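Local coordinates for protein putative alpha-L-fucosidase (Bacteroides thetaiotaomicron, PDB 3EYP) that probably hydrolyses alpha-L-fucosidic bonds, as a glycoside hydrolase family 29 enzyme with a TIM-barrel-type domain followed by a beta-rich F5/8 type C domain, at residues L303-S306 and T307-L310; D55-Q58 and W59-L63; S257-S261 and W262-A266. All blocks are in the same frame, centred on the assembly; numbering follows the deposited sequence.

Contact 1. Residues L303-S306 and T307-L310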
ATOM      1  N   LEU A 303      23.467   1.181   0.506  1.00 37.99           N
ATOM      2  CA  LEU A 303      22.825   2.520   0.602  1.00 39.24           C
ATOM      3  C   LEU A 303      21.776   2.796  -0.429  1.00 39.54           C
ATOM      4  O   LEU A 303      21.843   2.291  -1.551  1.00 39.30           O
ATOM      5  CB  LEU A 303      23.843   3.650   0.471  1.00 39.07           C
ATOM      6  CG  LEU A 303      25.012   3.656   1.496  1.00 38.61           C
ATOM      7  CD1 LEU A 303      26.127   4.508   0.839  1.00 42.42           C
ATOM      8  CD2 LEU A 303      24.617   4.137   2.883  1.00 41.22           C
ATOM      9  N   ILE A 304      20.788   3.607  -0.024  1.00 40.25           N
ATOM     10  CA  ILE A 304      19.749   4.046  -0.959  1.00 40.44           C
ATOM     11  C   ILE A 304      20.356   5.166  -1.750  1.00 41.40           C
ATOM     12  O   ILE A 304      20.998   6.051  -1.185  1.00 42.12           O
ATOM     13  CB  ILE A 304      18.434   4.534  -0.273  1.00 41.26           C
ATOM     14  CG1 ILE A 304      17.895   3.513   0.681  1.00 39.16           C
ATOM     15  CG2 ILE A 304      17.344   4.826  -1.345  1.00 41.77           C
ATOM     16  CD1 ILE A 304      17.732   2.149   0.195  1.00 39.31           C
ATOM     17  N   HIS A 305      20.192   5.101  -3.073  1.00 40.99           N
ATOM     18  CA  HIS A 305      20.684   6.136  -3.983  1.00 41.59           C
ATOM     19  C   HIS A 305      20.005   7.495  -3.740  1.00 40.74           C
ATOM     20  O   HIS A 305      18.792   7.642  -3.430  1.00 40.00           O
ATOM     21  CB  HIS A 305      20.576   5.693  -5.468  1.00 42.27           C
ATOM     22  CG  HIS A 305      21.236   6.614  -6.441  1.00 44.77           C
ATOM     23  ND1 HIS A 305      22.600   6.853  -6.434  1.00 44.61           N
ATOM     24  CD2 HIS A 305      20.734   7.306  -7.487  1.00 42.80           C
ATOM     25  CE1 HIS A 305      22.886   7.712  -7.399  1.00 43.05           C
ATOM     26  NE2 HIS A 305      21.777   7.984  -8.065  1.00 43.31           N
ATOM     27  N   SER A 306      20.807   8.499  -3.951  1.00 39.22           N
ATOM     28  CA  SER A 306      20.358   9.891  -3.802  1.00 39.35           C
ATOM     29  C   SER A 306      19.138  10.269  -4.593  1.00 39.84           C
ATOM     30  O   SER A 306      18.215  10.911  -4.113  1.00 40.21           O
ATOM     31  CB  SER A 306      21.496  10.877  -4.112  1.00 38.61           C
ATOM     32  OG  SER A 306      22.111  10.744  -5.389  1.00 40.36           O
ATOM     33  N   THR A 307      19.115   9.873  -5.843  1.00 40.41           N
ATOM     34  CA  THR A 307      17.972  10.261  -6.688  1.00 40.72           C
ATOM     35  C   THR A 307      16.683   9.676  -6.136  1.00 40.12           C
ATOM     36  O   THR A 307      15.648  10.334  -6.023  1.00 42.02           O
ATOM     37  CB  THR A 307      18.200   9.867  -8.134  1.00 41.11           C
ATOM     38  OG1 THR A 307      19.416  10.457  -8.554  1.00 43.24           O
ATOM     39  CG2 THR A 307      17.066  10.366  -9.028  1.00 43.69           C
ATOM     40  N   ASP A 308      16.749   8.420  -5.768  1.00 39.61           N
ATOM     41  CA  ASP A 308      15.600   7.696  -5.254  1.00 39.14           C
ATOM     42  C   ASP A 308      15.060   8.447  -4.058  1.00 39.65           C
ATOM     43  O   ASP A 308      13.857   8.670  -3.883  1.00 39.15           O
ATOM     44  CB  ASP A 308      16.018   6.278  -4.780  1.00 39.64           C
ATOM     45  CG  ASP A 308      16.713   5.446  -5.872  1.00 40.74           C
ATOM     46  OD1 ASP A 308      17.458   6.035  -6.660  1.00 46.98           O
ATOM     47  OD2 ASP A 308      16.544   4.189  -5.925  1.00 41.06           O
ATOM     48  N   SER A 309      15.998   8.788  -3.198  1.00 38.55           N
ATOM     49  CA  SER A 309      15.688   9.501  -1.960  1.00 39.24           C
ATOM     50  C   SER A 309      15.079  10.899  -2.204  1.00 40.60           C
ATOM     51  O   SER A 309      14.104  11.338  -1.506  1.00 41.38           O
ATOM     52  CB  SER A 309      16.912   9.611  -1.045  1.00 39.83           C
ATOM     53  OG  SER A 309      17.313   8.358  -0.506  1.00 38.65           O
ATOM     54  N   LEU A 310      15.654  11.569  -3.187  1.00 41.23           N
ATOM     55  CA  LEU A 310      15.244  12.944  -3.559  1.00 40.90           C
ATOM     56  C   LEU A 310      13.791  12.969  -4.037  1.00 41.47           C
ATOM     57  O   LEU A 310      12.973  13.759  -3.593  1.00 42.10           O
ATOM     58  CB  LEU A 310      16.117  13.465  -4.705  1.00 41.76           C
ATOM     59  CG  LEU A 310      15.780  14.878  -5.203  1.00 41.60           C
ATOM     60  CD1 LEU A 310      15.936  15.857  -4.062  1.00 43.26           C
ATOM     61  CD2 LEU A 310      16.644  15.203  -6.411  1.00 41.39           C
TER
HETATM   62  O   HOH W   1      19.809   8.810  -0.470  1.00 40.40           O
HETATM   63  O   HOH W   2      18.527   2.993  -4.330  1.00 41.67           O
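His305 and Asp308 meet at about a right angle, the carboxylate coming to the border of the imidazole where the ring joins its own chain. Asp308 OD1 lies in the plane of the ring, 3.4 Å from His305 CB, while the two flat groups stand 82° apart. With CG anti to the backbone N (chi1 -172°), the His305 ring is carried alongside Thr307, whose side chain points the same way; CD2 of His305 is 3.6 Å from Thr307 OG1. One face of the imidazole has Ser306 OG above it, displaced toward the rim. The carboxylate therefore touches carbon rather than a ring nitrogen: His305 NE2 and Asp308 OD1 are 4.9 Å apart, and the stronger partner of Asp308 is Arg259, which forms a salt bridge to OD2.

The same OD2 also accepts from a water, 2.8 Å away, that in turn takes the backbone N-H of His305. The salt bridge to Arg259, with this water-borne link to the N-H of His305, would probably favour the ionised form of Asp308. On another side of the turn, Ile304 CG2 packs against Ser309 OG at 3.6 Å and also reaches CB of Asp308. A second water joins Ile304 O to Ser309 OG, and that hydroxyl is further hydrogen-bonded to Thr62 of helix 56-65.

Two backbone bonds begin the helical pattern: Ser309 N gives to His305 O at 3.0 Å, with an N-H...O angle of 164°, and Leu310 N gives to Ser306 O at 2.8 Å. His305 is the N-cap residue of helix 306-323, and the arrangement is that of a helix N-terminus in a beta/alpha barrel, where the loop after strand 291-295 turns into the following helix.

Contact 2. Residues D55-Q58 and W59-L63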
ATOM      1  N   ASP A  55      24.275   0.800   5.927  1.00 40.48           N
ATOM      2  CA  ASP A  55      23.693   1.619   7.005  1.00 41.42           C
ATOM      3  C   ASP A  55      22.200   1.740   6.858  1.00 39.78           C
ATOM      4  O   ASP A  55      21.677   2.553   6.093  1.00 40.81           O
ATOM      5  CB  ASP A  55      24.281   3.031   7.020  1.00 41.47           C
ATOM      6  CG  ASP A  55      23.899   3.807   8.251  1.00 44.05           C
ATOM      7  OD1 ASP A  55      23.094   3.333   9.065  1.00 44.67           O
ATOM      8  OD2 ASP A  55      24.423   4.915   8.411  1.00 47.80           O
ATOM      9  N   CYS A  56      21.552   0.860   7.557  1.00 40.03           N
ATOM     10  CA  CYS A  56      20.046   0.817   7.583  1.00 41.24           C
ATOM     11  C   CYS A  56      19.440   2.106   8.164  1.00 41.50           C
ATOM     12  O   CYS A  56      18.257   2.412   7.961  1.00 39.73           O
ATOM     13  CB  CYS A  56      19.550  -0.388   8.325  1.00 40.61           C
ATOM     14  SG  CYS A  56      19.894  -1.961   7.448  1.00 41.07           S
ATOM     15  N   ARG A  57      20.267   2.869   8.879  1.00 42.10           N
ATOM     16  CA  ARG A  57      19.814   4.156   9.439  1.00 42.23           C
ATOM     17  C   ARG A  57      19.612   5.136   8.289  1.00 42.49           C
ATOM     18  O   ARG A  57      18.637   5.919   8.256  1.00 43.48           O
ATOM     19  CB  ARG A  57      20.798   4.714  10.494  1.00 43.90           C
ATOM     20  CG  ARG A  57      20.953   3.790  11.776  1.00 43.54           C
ATOM     21  CD  ARG A  57      21.971   4.376  12.764  1.00 47.36           C
ATOM     22  NE  ARG A  57      21.352   5.438  13.531  1.00 51.41           N
ATOM     23  CZ  ARG A  57      21.542   6.751  13.360  1.00 56.89           C
ATOM     24  NH1 ARG A  57      20.876   7.594  14.122  1.00 57.48           N
ATOM     25  NH2 ARG A  57      22.413   7.235  12.476  1.00 58.51           N
ATOM     26  N   GLN A  58      20.502   5.023   7.325  1.00 41.62           N
ATOM     27  CA  GLN A  58      20.453   5.853   6.111  1.00 41.45           C
ATOM     28  C   GLN A  58      19.116   5.579   5.380  1.00 40.62           C
ATOM     29  O   GLN A  58      18.464   6.478   4.862  1.00 42.56           O
ATOM     30  CB  GLN A  58      21.629   5.622   5.193  1.00 40.16           C
ATOM     31  CG  GLN A  58      21.663   6.572   4.011  1.00 42.37           C
ATOM     32  CD  GLN A  58      21.336   5.917   2.698  1.00 41.80           C
ATOM     33  OE1 GLN A  58      20.970   4.758   2.658  1.00 39.36           O
ATOM     34  NE2 GLN A  58      21.470   6.656   1.615  1.00 39.54           N
ATOM     35  N   TRP A  59      18.733   4.313   5.367  1.00 40.81           N
ATOM     36  CA  TRP A  59      17.497   3.880   4.707  1.00 39.47           C
ATOM     37  C   TRP A  59      16.360   4.531   5.444  1.00 40.45           C
ATOM     38  O   TRP A  59      15.438   4.984   4.800  1.00 42.04           O
ATOM     39  CB  TRP A  59      17.275   2.379   4.716  1.00 39.88           C
ATOM     40  CG  TRP A  59      18.366   1.507   4.194  1.00 37.54           C
ATOM     41  CD1 TRP A  59      19.601   1.893   3.730  1.00 39.34           C
ATOM     42  CD2 TRP A  59      18.347   0.103   4.157  1.00 37.33           C
ATOM     43  NE1 TRP A  59      20.328   0.823   3.368  1.00 40.31           N
ATOM     44  CE2 TRP A  59      19.592  -0.312   3.609  1.00 38.99           C
ATOM     45  CE3 TRP A  59      17.378  -0.854   4.462  1.00 36.71           C
ATOM     46  CZ2 TRP A  59      19.920  -1.657   3.404  1.00 39.59           C
ATOM     47  CZ3 TRP A  59      17.698  -2.208   4.272  1.00 38.31           C
ATOM     48  CH2 TRP A  59      18.966  -2.598   3.717  1.00 40.79           C
ATOM     49  N   MET A  60      16.429   4.555   6.783  1.00 39.91           N
ATOM     50  CA  MET A  60      15.311   5.086   7.589  1.00 40.24           C
ATOM     51  C   MET A  60      15.205   6.593   7.398  1.00 40.40           C
ATOM     52  O   MET A  60      14.139   7.163   7.437  1.00 41.89           O
ATOM     53  CB  MET A  60      15.412   4.793   9.080  1.00 40.55           C
ATOM     54  CG  MET A  60      15.245   3.328   9.565  1.00 41.82           C
ATOM     55  SD  MET A  60      14.034   2.274   8.754  1.00 35.89           S
ATOM     56  CE  MET A  60      15.065   0.996   8.093  1.00 42.74           C
ATOM     57  N   GLN A  61      16.314   7.239   7.172  1.00 41.59           N
ATOM     58  CA  GLN A  61      16.291   8.727   6.959  1.00 42.05           C
ATOM     59  C   GLN A  61      15.592   9.063   5.651  1.00 42.85           C
ATOM     60  O   GLN A  61      14.813  10.022   5.528  1.00 42.54           O
ATOM     61  CB  GLN A  61      17.710   9.292   6.993  1.00 43.11           C
ATOM     62  CG  GLN A  61      18.335   9.244   8.364  1.00 44.42           C
ATOM     63  CD  GLN A  61      19.856   9.119   8.351  1.00 49.56           C
ATOM     64  OE1 GLN A  61      20.519   9.524   7.399  1.00 56.65           O
ATOM     65  NE2 GLN A  61      20.418   8.564   9.445  1.00 54.10           N
ATOM     66  N   THR A  62      15.808   8.195   4.680  1.00 42.45           N
ATOM     67  CA  THR A  62      15.074   8.294   3.404  1.00 41.92           C
ATOM     68  C   THR A  62      13.540   8.272   3.642  1.00 41.51           C
ATOM     69  O   THR A  62      12.787   9.093   3.121  1.00 41.04           O
ATOM     70  CB  THR A  62      15.538   7.223   2.391  1.00 42.15           C
ATOM     71  OG1 THR A  62      16.883   7.542   1.968  1.00 42.44           O
ATOM     72  CG2 THR A  62      14.631   7.172   1.116  1.00 40.13           C
ATOM     73  N   LEU A  63      13.123   7.314   4.432  1.00 40.21           N
ATOM     74  CA  LEU A  63      11.717   7.114   4.730  1.00 40.57           C
ATOM     75  C   LEU A  63      11.162   8.236   5.548  1.00 41.44           C
ATOM     76  O   LEU A  63      10.014   8.619   5.358  1.00 41.66           O
ATOM     77  CB  LEU A  63      11.455   5.805   5.454  1.00 40.32           C
ATOM     78  CG  LEU A  63      11.891   4.553   4.693  1.00 41.47           C
ATOM     79  CD1 LEU A  63      11.344   3.317   5.360  1.00 41.77           C
ATOM     80  CD2 LEU A  63      11.559   4.591   3.135  1.00 38.70           C
TER
HETATM   81  O   HOH W   3      18.528   9.331   3.283  1.00 51.67           O
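The first turns of helix 56-65, one of the helices packed around the parallel barrel strands, open with an aspartate N-cap and carry a sulfur-aromatic contact on their buried side. Cys56 SG sits over the face of the Trp59 indole, 3.8 Å from the centroid of the six-membered ring and only 8° off its normal. CA of Cys56 lies over the five-membered ring of Trp59 in a CH-pi contact, 3.9 Å from that centroid. The indole reaches back beneath the preceding turn because its CG is anti to the carbonyl carbon (chi1 -53°).

Gln58 OE1 approaches the ring edge in plane, 3.4 Å from Trp59 CD1, with the amide turned 73° from the indole; its NE2 bonds to Ile304 O. Asp55 caps the helix as OD1 accepts from Arg57 N at 2.9 Å, met from above the carboxylate plane. Farther round, Thr62 N donates to Gln58 O, and a water links that carbonyl to Thr62 OG1, which is also hydrogen-bonded to Ser309.

An alanine in place of Trp59 would probably open a gap beneath Cys56 and leave Gly302 O without the donor it receives from the indole NE1. The chemistry thus implies a division of labour within one side chain: the ring face supplies a polarisable surface for the sulfur and the CA-H of Cys56, while its N-H is spent on a neighbouring loop.

Contact 3. Residues S257-S261 and W262-A266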
ATOM      1  N   SER A 257       8.275  -0.563  -8.163  1.00 37.41           N
ATOM      2  CA  SER A 257       9.611  -0.063  -7.986  1.00 37.61           C
ATOM      3  C   SER A 257       9.798   1.395  -8.421  1.00 38.88           C
ATOM      4  O   SER A 257       9.243   1.907  -9.397  1.00 39.08           O
ATOM      5  CB  SER A 257      10.630  -0.959  -8.712  1.00 37.84           C
ATOM      6  OG  SER A 257      11.955  -0.687  -8.264  1.00 37.33           O
ATOM      7  N   ILE A 258      10.629   2.081  -7.666  1.00 38.85           N
ATOM      8  CA  ILE A 258      11.001   3.455  -8.033  1.00 39.33           C
ATOM      9  C   ILE A 258      11.922   3.473  -9.282  1.00 39.44           C
ATOM     10  O   ILE A 258      12.157   4.510  -9.882  1.00 39.28           O
ATOM     11  CB  ILE A 258      11.689   4.192  -6.854  1.00 39.59           C
ATOM     12  CG1 ILE A 258      11.518   5.716  -6.956  1.00 38.73           C
ATOM     13  CG2 ILE A 258      13.228   3.814  -6.714  1.00 36.25           C
ATOM     14  CD1 ILE A 258      11.824   6.361  -5.558  1.00 36.70           C
ATOM     15  N   ARG A 259      12.405   2.294  -9.655  1.00 40.59           N
ATOM     16  CA  ARG A 259      13.255   2.097 -10.842  1.00 39.88           C
ATOM     17  C   ARG A 259      12.633   1.074 -11.808  1.00 41.06           C
ATOM     18  O   ARG A 259      11.618   0.510 -11.488  1.00 39.13           O
ATOM     19  CB  ARG A 259      14.642   1.595 -10.433  1.00 41.37           C
ATOM     20  CG  ARG A 259      15.467   2.616  -9.664  1.00 41.48           C
ATOM     21  CD  ARG A 259      16.539   1.973  -8.728  1.00 41.30           C
ATOM     22  NE  ARG A 259      17.416   3.010  -8.244  1.00 41.15           N
ATOM     23  CZ  ARG A 259      18.634   3.242  -8.713  1.00 43.87           C
ATOM     24  NH1 ARG A 259      19.131   2.460  -9.657  1.00 41.87           N
ATOM     25  NH2 ARG A 259      19.335   4.274  -8.246  1.00 41.45           N
ATOM     26  N   PRO A 260      13.238   0.865 -12.986  1.00 40.33           N
ATOM     27  CA  PRO A 260      12.689  -0.136 -13.904  1.00 41.06           C
ATOM     28  C   PRO A 260      12.775  -1.552 -13.322  1.00 41.45           C
ATOM     29  O   PRO A 260      11.853  -2.367 -13.524  1.00 39.10           O
ATOM     30  CB  PRO A 260      13.548   0.013 -15.160  1.00 41.14           C
ATOM     31  CG  PRO A 260      13.977   1.499 -15.154  1.00 42.32           C
ATOM     32  CD  PRO A 260      14.225   1.747 -13.657  1.00 41.62           C
ATOM     33  N   SER A 261      13.799  -1.786 -12.504  1.00 39.62           N
ATOM     34  CA  SER A 261      14.005  -3.115 -11.900  1.00 39.46           C
ATOM     35  C   SER A 261      13.782  -3.073 -10.398  1.00 38.24           C
ATOM     36  O   SER A 261      13.772  -2.016  -9.802  1.00 38.68           O
ATOM     37  CB  SER A 261      15.437  -3.661 -12.147  1.00 39.80           C
ATOM     38  OG  SER A 261      15.855  -3.781 -13.517  1.00 41.99           O
ATOM     39  N   TRP A 262      13.675  -4.256  -9.805  1.00 37.25           N
ATOM     40  CA  TRP A 262      13.427  -4.365  -8.347  1.00 38.04           C
ATOM     41  C   TRP A 262      14.733  -4.325  -7.520  1.00 38.22           C
ATOM     42  O   TRP A 262      14.779  -3.790  -6.435  1.00 38.30           O
ATOM     43  CB  TRP A 262      12.717  -5.641  -7.991  1.00 39.10           C
ATOM     44  CG  TRP A 262      11.305  -5.610  -8.436  1.00 42.51           C
ATOM     45  CD1 TRP A 262      10.810  -6.155  -9.578  1.00 46.70           C
ATOM     46  CD2 TRP A 262      10.196  -5.025  -7.747  1.00 40.87           C
ATOM     47  NE1 TRP A 262       9.428  -5.954  -9.641  1.00 46.17           N
ATOM     48  CE2 TRP A 262       9.046  -5.248  -8.530  1.00 42.33           C
ATOM     49  CE3 TRP A 262      10.067  -4.294  -6.564  1.00 37.40           C
ATOM     50  CZ2 TRP A 262       7.790  -4.766  -8.168  1.00 42.52           C
ATOM     51  CZ3 TRP A 262       8.787  -3.864  -6.193  1.00 42.84           C
ATOM     52  CH2 TRP A 262       7.681  -4.099  -6.992  1.00 41.98           C
ATOM     53  N   PHE A 263      15.771  -4.906  -8.082  1.00 37.97           N
ATOM     54  CA  PHE A 263      17.077  -4.875  -7.463  1.00 38.85           C
ATOM     55  C   PHE A 263      17.907  -3.746  -8.059  1.00 39.22           C
ATOM     56  O   PHE A 263      17.616  -3.214  -9.128  1.00 38.53           O
ATOM     57  CB  PHE A 263      17.774  -6.250  -7.594  1.00 36.92           C
ATOM     58  CG  PHE A 263      17.238  -7.259  -6.675  1.00 37.70           C
ATOM     59  CD1 PHE A 263      17.843  -7.486  -5.449  1.00 39.39           C
ATOM     60  CD2 PHE A 263      16.058  -7.979  -6.991  1.00 38.45           C
ATOM     61  CE1 PHE A 263      17.349  -8.419  -4.588  1.00 40.67           C
ATOM     62  CE2 PHE A 263      15.553  -8.910  -6.143  1.00 37.91           C
ATOM     63  CZ  PHE A 263      16.156  -9.139  -4.920  1.00 39.17           C
ATOM     64  N   TYR A 264      18.946  -3.354  -7.331  1.00 40.21           N
ATOM     65  CA  TYR A 264      19.811  -2.225  -7.757  1.00 39.24           C
ATOM     66  C   TYR A 264      20.760  -2.518  -8.906  1.00 40.70           C
ATOM     67  O   TYR A 264      21.522  -3.509  -8.886  1.00 40.64           O
ATOM     68  CB  TYR A 264      20.677  -1.676  -6.591  1.00 39.26           C
ATOM     69  CG  TYR A 264      21.460  -0.464  -6.996  1.00 37.31           C
ATOM     70  CD1 TYR A 264      20.910   0.824  -6.868  1.00 39.44           C
ATOM     71  CD2 TYR A 264      22.758  -0.577  -7.499  1.00 38.26           C
ATOM     72  CE1 TYR A 264      21.640   1.942  -7.263  1.00 38.71           C
ATOM     73  CE2 TYR A 264      23.460   0.530  -7.905  1.00 39.39           C
ATOM     74  CZ  TYR A 264      22.917   1.784  -7.773  1.00 38.20           C
ATOM     75  OH  TYR A 264      23.640   2.918  -8.153  1.00 38.90           O
ATOM     76  N   HIS A 265      20.709  -1.612  -9.896  1.00 40.43           N
ATOM     77  CA  HIS A 265      21.708  -1.563 -10.976  1.00 41.06           C
ATOM     78  C   HIS A 265      22.123  -0.130 -11.207  1.00 39.91           C
ATOM     79  O   HIS A 265      21.317   0.760 -11.360  1.00 39.96           O
ATOM     80  CB  HIS A 265      21.168  -2.234 -12.276  1.00 41.19           C
ATOM     81  CG  HIS A 265      20.423  -3.494 -12.013  1.00 40.13           C
ATOM     82  ND1 HIS A 265      21.044  -4.643 -11.555  1.00 42.28           N
ATOM     83  CD2 HIS A 265      19.096  -3.762 -12.043  1.00 38.42           C
ATOM     84  CE1 HIS A 265      20.122  -5.568 -11.337  1.00 41.77           C
ATOM     85  NE2 HIS A 265      18.933  -5.045 -11.598  1.00 39.25           N
ATOM     86  N   ALA A 266      23.425   0.084 -11.212  1.00 39.04           N
ATOM     87  CA  ALA A 266      23.985   1.423 -11.377  1.00 40.16           C
ATOM     88  C   ALA A 266      23.492   2.105 -12.618  1.00 40.87           C
ATOM     89  O   ALA A 266      23.292   3.308 -12.670  1.00 41.45           O
ATOM     90  CB  ALA A 266      25.579   1.398 -11.344  1.00 40.20           C
TER
HETATM   91  O   HOH W   4      18.021  -0.559 -10.318  1.00 37.40           O
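Trp262, Ser261 and Arg259 carry most of the packing in this loop, which follows strand 253-257 of the beta/alpha barrel and leads toward helix 275-283. The Trp262 indole lies back along the chain, so that CB of Ser257 stands over its six-membered ring, 4.2 Å from the centroid and 17° off the normal, a CH-pi contact displaced toward the rim. Its NE1 bonds to Glu212, and a glycerol, most likely left from crystallisation, sits beside the indole.

The fold-back is fixed from within by Ser257 OG, which donates to Ser261 O at 2.7 Å from above the carbonyl plane; the same hydroxyl weakly receives the N-H of Arg259. Ser261 presents its side chain to the border of the His265 imidazole: CB lies in the ring plane, 3.7 Å from His265 CD2, and OG is taken by Glu268.

Arg259 sends an extended chain across the loop, bringing one guanidinium face against Tyr264. The two planes are inclined by 41°, so this is an oblique approach rather than a parallel stack, with Arg259 NH2 3.4 Å from Tyr264 CE1. The charge is answered twice, by Asp308 at NE and by Asp269 at NH2. What NH1 makes within the loop is looser: a weak bond to His265 O at 3.3 Å, plus a water that gives a hydrogen to Phe263 O and accepts the backbone N-H of His265, 2.9 Å from that nitrogen.

Along the chain the order is contact 2, contact 3, contact 1, all in the alpha-L-fucosidase-type beta/alpha barrel domain. Contact 1 stands between the others: its centre is about 10 Å from that of contact 2 and about 11 Å from that of contact 3, whereas contacts 2 and 3 have centres about 17 Å apart and do not touch. The start of helix 306-323 thus meets helix 56-65 on one hand and the loop after strand 253-257 on the other. Strands 22-26, 291-295 and 253-257, which precede these elements, are neighbours in the barrel, so helices 56-65 and 306-323, some 250 residues apart, meet where its first and last strands lie side by side.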